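Side-chain contacts in transcriptional regulator (Thermus thermophilus, PDB 2H0A), which is probably a CcpA-type transcriptional regulator, built on a periplasmic-binding-protein-like fold that may bind an effector: residues P80-D85 with A241-E246; R103-Y108 with R211-D216. All coordinates share one frame; numbering follows the deposited sequence.

Contacts 1 and 2 each pack a helix on a strand, and each lies in a different lobe of the two-lobed chain. Contact 1 joins 80-85 to 241-246 in the lobe that holds the N-terminus. Contact 2 joins 103-108 to 211-216 in the other lobe. Their centres are 30 Å apart, on opposite sides of the chain's centre. Their nearest atoms, at Asp85 and Asp216, are about 8 Å apart. Along the chain, both segments of contact 2 fall between those of contact 1, so the polypeptide passes from one lobe to the other and back. In many LacI/PurR-type relatives a small effector binds in the cleft between the lobes; for this protein that is not established. Both contacts are apolar packing within a lobe.

Contact 1: P80-D85 with A241-E246; sequences PVVLVD and AQLLLE
Val82 of strand 81-84 meets Leu244 and Leu243 of helix 233-248 with its two methyls. CG1 does the closer work. It lies 3.5 Å from Leu244 CD1 and 3.6 Å from Leu244 CB, so it meets both the base and the end of the leucine, the two side chains crossing at a slant. CG1 sits between the backbone N and the carbonyl carbon (chi1 55°), which leaves CG2 anti to that N and turned to Leu243. Val82 CG2 is 4.1 Å from both CD1 and CB of Leu243, a more distant approach, and these side chains cross at about a right angle. Leu244 has its CG anti to its own N (chi1 -173°), which carries CD1 down to the strand. The same methyl is 3.7 Å from Pro80 O.

The Pro80 end is the loose side. Its ring is partly exposed, and CG comes only within 4.4 Å of Leu244 CD1. On the buried side, Ile60 of strand 58-62 touches both Val82 and Leu244, and Val94 of strand 92-96 touches Leu243. With both methyls gone, as in an alanine here, CD1 of Leu244 and CD1 of Leu243 would probably face a gap and the leucine ends be freer to turn. The three central side chains carry no polar group. Between the two segments the contact therefore rests on apolar burial; the helix's polar bonds to Arg256 lie elsewhere.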
loop_
_atom_site.group_PDB
_atom_site.type_symbol
_atom_site.label_atom_id
_atom_site.label_comp_id
_atom_site.label_asym_id
_atom_site.label_seq_id
_atom_site.Cartn_x
_atom_site.Cartn_y
_atom_site.Cartn_z
ATOM N N PRO A 80 1.094 18.261 25.052
ATOM C CA PRO A 80 -0.233 18.558 24.508
ATOM C C PRO A 80 -0.446 17.767 23.212
ATOM O O PRO A 80 0.477 17.622 22.402
ATOM C CB PRO A 80 -0.174 20.064 24.272
ATOM C CG PRO A 80 1.278 20.294 23.955
ATOM C CD PRO A 80 1.966 19.447 24.994
ATOM N N VAL A 81 -1.656 17.253 23.020
ATOM C CA VAL A 81 -1.957 16.475 21.826
ATOM C C VAL A 81 -3.164 17.026 21.068
ATOM O O VAL A 81 -4.224 17.274 21.646
ATOM C CB VAL A 81 -2.226 14.996 22.187
ATOM C CG1 VAL A 81 -2.430 14.182 20.923
ATOM N N VAL A 82 -2.991 17.221 19.766
ATOM C CA VAL A 82 -4.063 17.728 18.923
ATOM C C VAL A 82 -4.318 16.744 17.782
ATOM O O VAL A 82 -3.411 16.423 17.012
ATOM C CB VAL A 82 -3.702 19.118 18.345
ATOM C CG1 VAL A 82 -2.372 19.051 17.623
ATOM C CG2 VAL A 82 -4.796 19.596 17.405
ATOM N N LEU A 83 -5.555 16.258 17.696
ATOM C CA LEU A 83 -5.960 15.306 16.662
ATOM C C LEU A 83 -6.379 16.007 15.379
ATOM O O LEU A 83 -6.994 17.069 15.421
ATOM C CB LEU A 83 -7.143 14.467 17.139
ATOM C CG LEU A 83 -6.950 13.431 18.239
ATOM C CD1 LEU A 83 -8.301 12.840 18.599
ATOM C CD2 LEU A 83 -6.015 12.338 17.761
ATOM N N VAL A 84 -6.048 15.409 14.242
ATOM C CA VAL A 84 -6.430 15.966 12.959
ATOM C C VAL A 84 -7.013 14.838 12.125
ATOM O O VAL A 84 -6.456 13.742 12.082
ATOM C CB VAL A 84 -5.232 16.607 12.214
ATOM C CG1 VAL A 84 -4.152 15.575 11.956
ATOM C CG2 VAL A 84 -5.713 17.225 10.903
ATOM N N ASP A 85 -8.139 15.117 11.471
ATOM C CA ASP A 85 -8.841 14.132 10.659
ATOM C C ASP A 85 -9.451 13.104 11.596
ATOM O O ASP A 85 -9.765 11.986 11.197
ATOM C CB ASP A 85 -7.885 13.437 9.695
ATOM C CG ASP A 85 -8.600 12.491 8.758
ATOM O OD1 ASP A 85 -9.363 12.975 7.897
ATOM O OD2 ASP A 85 -8.415 11.263 8.888
ATOM N N ALA A 241 -1.825 22.382 13.338
ATOM C CA ALA A 241 -0.574 22.919 13.844
ATOM C C ALA A 241 -0.814 24.140 14.745
ATOM O O ALA A 241 -0.288 24.207 15.858
ATOM C CB ALA A 241 0.343 23.294 12.676
ATOM N N GLN A 242 -1.612 25.095 14.266
ATOM C CA GLN A 242 -1.905 26.309 15.027
ATOM C C GLN A 242 -2.464 26.026 16.411
ATOM O O GLN A 242 -2.023 26.616 17.389
ATOM C CB GLN A 242 -2.883 27.203 14.262
ATOM C CG GLN A 242 -3.281 28.475 15.021
ATOM C CD GLN A 242 -2.134 29.473 15.212
ATOM O OE1 GLN A 242 -2.174 30.305 16.125
ATOM N NE2 GLN A 242 -1.123 29.406 14.347
ATOM N N LEU A 243 -3.441 25.129 16.489
ATOM C CA LEU A 243 -4.045 24.772 17.768
ATOM C C LEU A 243 -2.964 24.256 18.690
ATOM O O LEU A 243 -2.909 24.629 19.859
ATOM C CB LEU A 243 -5.109 23.683 17.592
ATOM C CG LEU A 243 -6.419 24.035 16.881
ATOM C CD1 LEU A 243 -7.161 22.767 16.532
ATOM C CD2 LEU A 243 -7.269 24.920 17.768
ATOM N N LEU A 244 -2.102 23.398 18.149
ATOM C CA LEU A 244 -1.008 22.811 18.912
ATOM C C LEU A 244 -0.128 23.897 19.514
ATOM O O LEU A 244 0.200 23.846 20.700
ATOM C CB LEU A 244 -0.165 21.907 18.015
ATOM C CG LEU A 244 0.923 21.104 18.724
ATOM C CD1 LEU A 244 0.289 20.125 19.691
ATOM C CD2 LEU A 244 1.759 20.373 17.700
ATOM N N LEU A 245 0.253 24.865 18.682
ATOM C CA LEU A 245 1.085 25.990 19.097
ATOM C C LEU A 245 0.431 26.728 20.240
ATOM O O LEU A 245 1.056 26.991 21.270
ATOM C CB LEU A 245 1.270 26.979 17.954
ATOM C CG LEU A 245 2.381 26.750 16.935
ATOM C CD1 LEU A 245 2.340 27.877 15.915
ATOM C CD2 LEU A 245 3.738 26.716 17.641
ATOM N N GLU A 246 -0.834 27.082 20.040
ATOM C CA GLU A 246 -1.585 27.801 21.055
ATOM C C GLU A 246 -1.461 27.045 22.363
ATOM O O GLU A 246 -1.209 27.630 23.410
ATOM C CB GLU A 246 -3.051 27.924 20.636
ATOM C CG GLU A 246 -3.307 29.041 19.635
ATOM C CD GLU A 246 -4.563 28.825 18.806
ATOM O OE1 GLU A 246 -5.458 28.072 19.240
ATOM O OE2 GLU A 246 -4.657 29.420 17.713
#

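Contact 2: R103-Y108 with R211-D216; sequences RLAGAY and RVLGFD
Leu213 CD2 is the methyl that touches helix 99-109. It lies 3.7 Å from Ala105 CB and at the same distance, 3.7 Å, from Ala105 CA, so it reaches the helix backbone as well as the small side chain. Tyr108 closes one flank. Its CD2 is 4.0 Å from Leu213 CD2, and the leucine methyl meets the ring at its edge, near the ring plane, rather than over a face.

Torsions bring these groups together. Leu213 CG is anti to the backbone N (chi1 180°), which extends the side chain from the strand to the helix. Tyr108 has the same first torsion, near 179°, and its ring swings down beside the leucine.

A second shell positions both: Phe112 packs edge-to-face with Tyr108, whose hydroxyl makes a weak hydrogen bond with Glu266 OE1, while backbone hydrogen bonds to Val184 and Ala186 hold Leu213's main chain in the sheet and set where its side chain starts.

Ala105 also touches Ile229 of strand 227-230 and Phe185 of strand 182-185, the strands that flank 210-215. Helix 99-109 thus lies over one face of this lobe's sheet and helix 189-200 packs on the other, against Val212, giving a three-layer alpha/beta/alpha sandwich.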
loop_
_atom_site.group_PDB
_atom_site.type_symbol
_atom_site.label_atom_id
_atom_site.label_comp_id
_atom_site.label_asym_id
_atom_site.label_seq_id
_atom_site.Cartn_x
_atom_site.Cartn_y
_atom_site.Cartn_z
ATOM N N ARG A 103 -23.013 13.740 0.385
ATOM C CA ARG A 103 -24.270 14.302 -0.088
ATOM C C ARG A 103 -24.010 15.182 -1.294
ATOM O O ARG A 103 -24.780 15.173 -2.248
ATOM C CB ARG A 103 -24.951 15.121 1.011
ATOM C CG ARG A 103 -25.402 14.303 2.200
ATOM C CD ARG A 103 -26.501 15.014 2.962
ATOM N NE ARG A 103 -26.038 16.255 3.571
ATOM C CZ ARG A 103 -25.429 16.334 4.752
ATOM N NH1 ARG A 103 -25.207 15.236 5.464
ATOM N NH2 ARG A 103 -25.050 17.515 5.224
ATOM N N LEU A 104 -22.925 15.946 -1.253
ATOM C CA LEU A 104 -22.598 16.798 -2.385
ATOM C C LEU A 104 -22.420 15.896 -3.608
ATOM O O LEU A 104 -22.813 16.250 -4.720
ATOM C CB LEU A 104 -21.321 17.593 -2.104
ATOM C CG LEU A 104 -21.372 18.616 -0.959
ATOM C CD1 LEU A 104 -19.985 19.203 -0.712
ATOM C CD2 LEU A 104 -22.359 19.709 -1.299
ATOM N N ALA A 105 -21.854 14.714 -3.383
ATOM C CA ALA A 105 -21.631 13.740 -4.445
ATOM C C ALA A 105 -22.940 13.129 -4.946
ATOM O O ALA A 105 -23.181 13.051 -6.153
ATOM C CB ALA A 105 -20.708 12.636 -3.949
ATOM N N GLY A 106 -23.776 12.683 -4.015
ATOM C CA GLY A 106 -25.044 12.080 -4.389
ATOM C C GLY A 106 -25.955 13.027 -5.154
ATOM O O GLY A 106 -26.428 12.701 -6.251
ATOM N N ALA A 107 -26.203 14.199 -4.571
ATOM C CA ALA A 107 -27.054 15.209 -5.184
ATOM C C ALA A 107 -26.507 15.649 -6.526
ATOM O O ALA A 107 -27.256 16.072 -7.398
ATOM C CB ALA A 107 -27.180 16.411 -4.265
ATOM N N TYR A 108 -25.194 15.547 -6.695
ATOM C CA TYR A 108 -24.571 15.959 -7.940
ATOM C C TYR A 108 -24.740 14.927 -9.044
ATOM O O TYR A 108 -25.179 15.258 -10.149
ATOM C CB TYR A 108 -23.080 16.236 -7.728
ATOM C CG TYR A 108 -22.375 16.649 -9.000
ATOM C CD1 TYR A 108 -22.706 17.842 -9.641
ATOM C CD2 TYR A 108 -21.375 15.849 -9.568
ATOM C CE1 TYR A 108 -22.063 18.238 -10.812
ATOM C CE2 TYR A 108 -20.718 16.231 -10.741
ATOM C CZ TYR A 108 -21.071 17.432 -11.359
ATOM O OH TYR A 108 -20.448 17.837 -12.514
ATOM N N ARG A 211 -18.901 8.666 -16.012
ATOM C CA ARG A 211 -18.606 9.986 -15.511
ATOM C C ARG A 211 -17.989 9.585 -14.193
ATOM O O ARG A 211 -18.538 8.748 -13.487
ATOM C CB ARG A 211 -19.899 10.772 -15.317
ATOM C CG ARG A 211 -20.644 11.019 -16.606
ATOM C CD ARG A 211 -21.826 11.911 -16.366
ATOM N NE ARG A 211 -21.995 12.888 -17.439
ATOM C CZ ARG A 211 -22.843 12.764 -18.456
ATOM N NH1 ARG A 211 -23.622 11.695 -18.561
ATOM N NH2 ARG A 211 -22.916 13.721 -19.368
ATOM N N VAL A 212 -16.830 10.140 -13.875
ATOM C CA VAL A 212 -16.158 9.768 -12.647
ATOM C C VAL A 212 -16.067 10.918 -11.667
ATOM O O VAL A 212 -15.683 12.035 -12.015
ATOM C CB VAL A 212 -14.737 9.213 -12.934
ATOM C CG1 VAL A 212 -14.136 8.679 -11.658
ATOM C CG2 VAL A 212 -14.801 8.096 -13.967
ATOM N N LEU A 213 -16.441 10.620 -10.431
ATOM C CA LEU A 213 -16.412 11.591 -9.358
ATOM C C LEU A 213 -15.599 11.009 -8.219
ATOM O O LEU A 213 -16.013 10.032 -7.598
ATOM C CB LEU A 213 -17.829 11.885 -8.875
ATOM C CG LEU A 213 -17.958 12.894 -7.735
ATOM C CD1 LEU A 213 -17.366 14.233 -8.149
ATOM C CD2 LEU A 213 -19.425 13.060 -7.375
ATOM N N GLY A 214 -14.438 11.603 -7.960
ATOM C CA GLY A 214 -13.581 11.137 -6.884
ATOM C C GLY A 214 -13.845 11.872 -5.578
ATOM O O GLY A 214 -14.790 12.644 -5.465
ATOM N N PHE A 215 -13.001 11.617 -4.585
ATOM C CA PHE A 215 -13.102 12.239 -3.270
ATOM C C PHE A 215 -11.643 12.552 -2.950
ATOM O O PHE A 215 -10.759 11.854 -3.408
ATOM C CB PHE A 215 -13.851 11.316 -2.313
ATOM C CG PHE A 215 -14.423 12.015 -1.129
ATOM C CD1 PHE A 215 -13.595 12.510 -0.126
ATOM C CD2 PHE A 215 -15.800 12.197 -1.021
ATOM C CE1 PHE A 215 -14.136 13.180 0.973
ATOM C CE2 PHE A 215 -16.352 12.867 0.074
ATOM C CZ PHE A 215 -15.517 13.359 1.072
ATOM N N ASP A 216 -11.418 13.609 -2.174
ATOM C CA ASP A 216 -10.087 14.078 -1.766
ATOM C C ASP A 216 -9.393 15.237 -2.477
ATOM O O ASP A 216 -8.354 15.702 -2.038
ATOM C CB ASP A 216 -8.982 13.059 -2.078
ATOM C CG ASP A 216 -8.842 11.976 -1.011
ATOM O OD1 ASP A 216 -9.329 12.137 0.133
ATOM O OD2 ASP A 216 -8.207 10.947 -1.317
#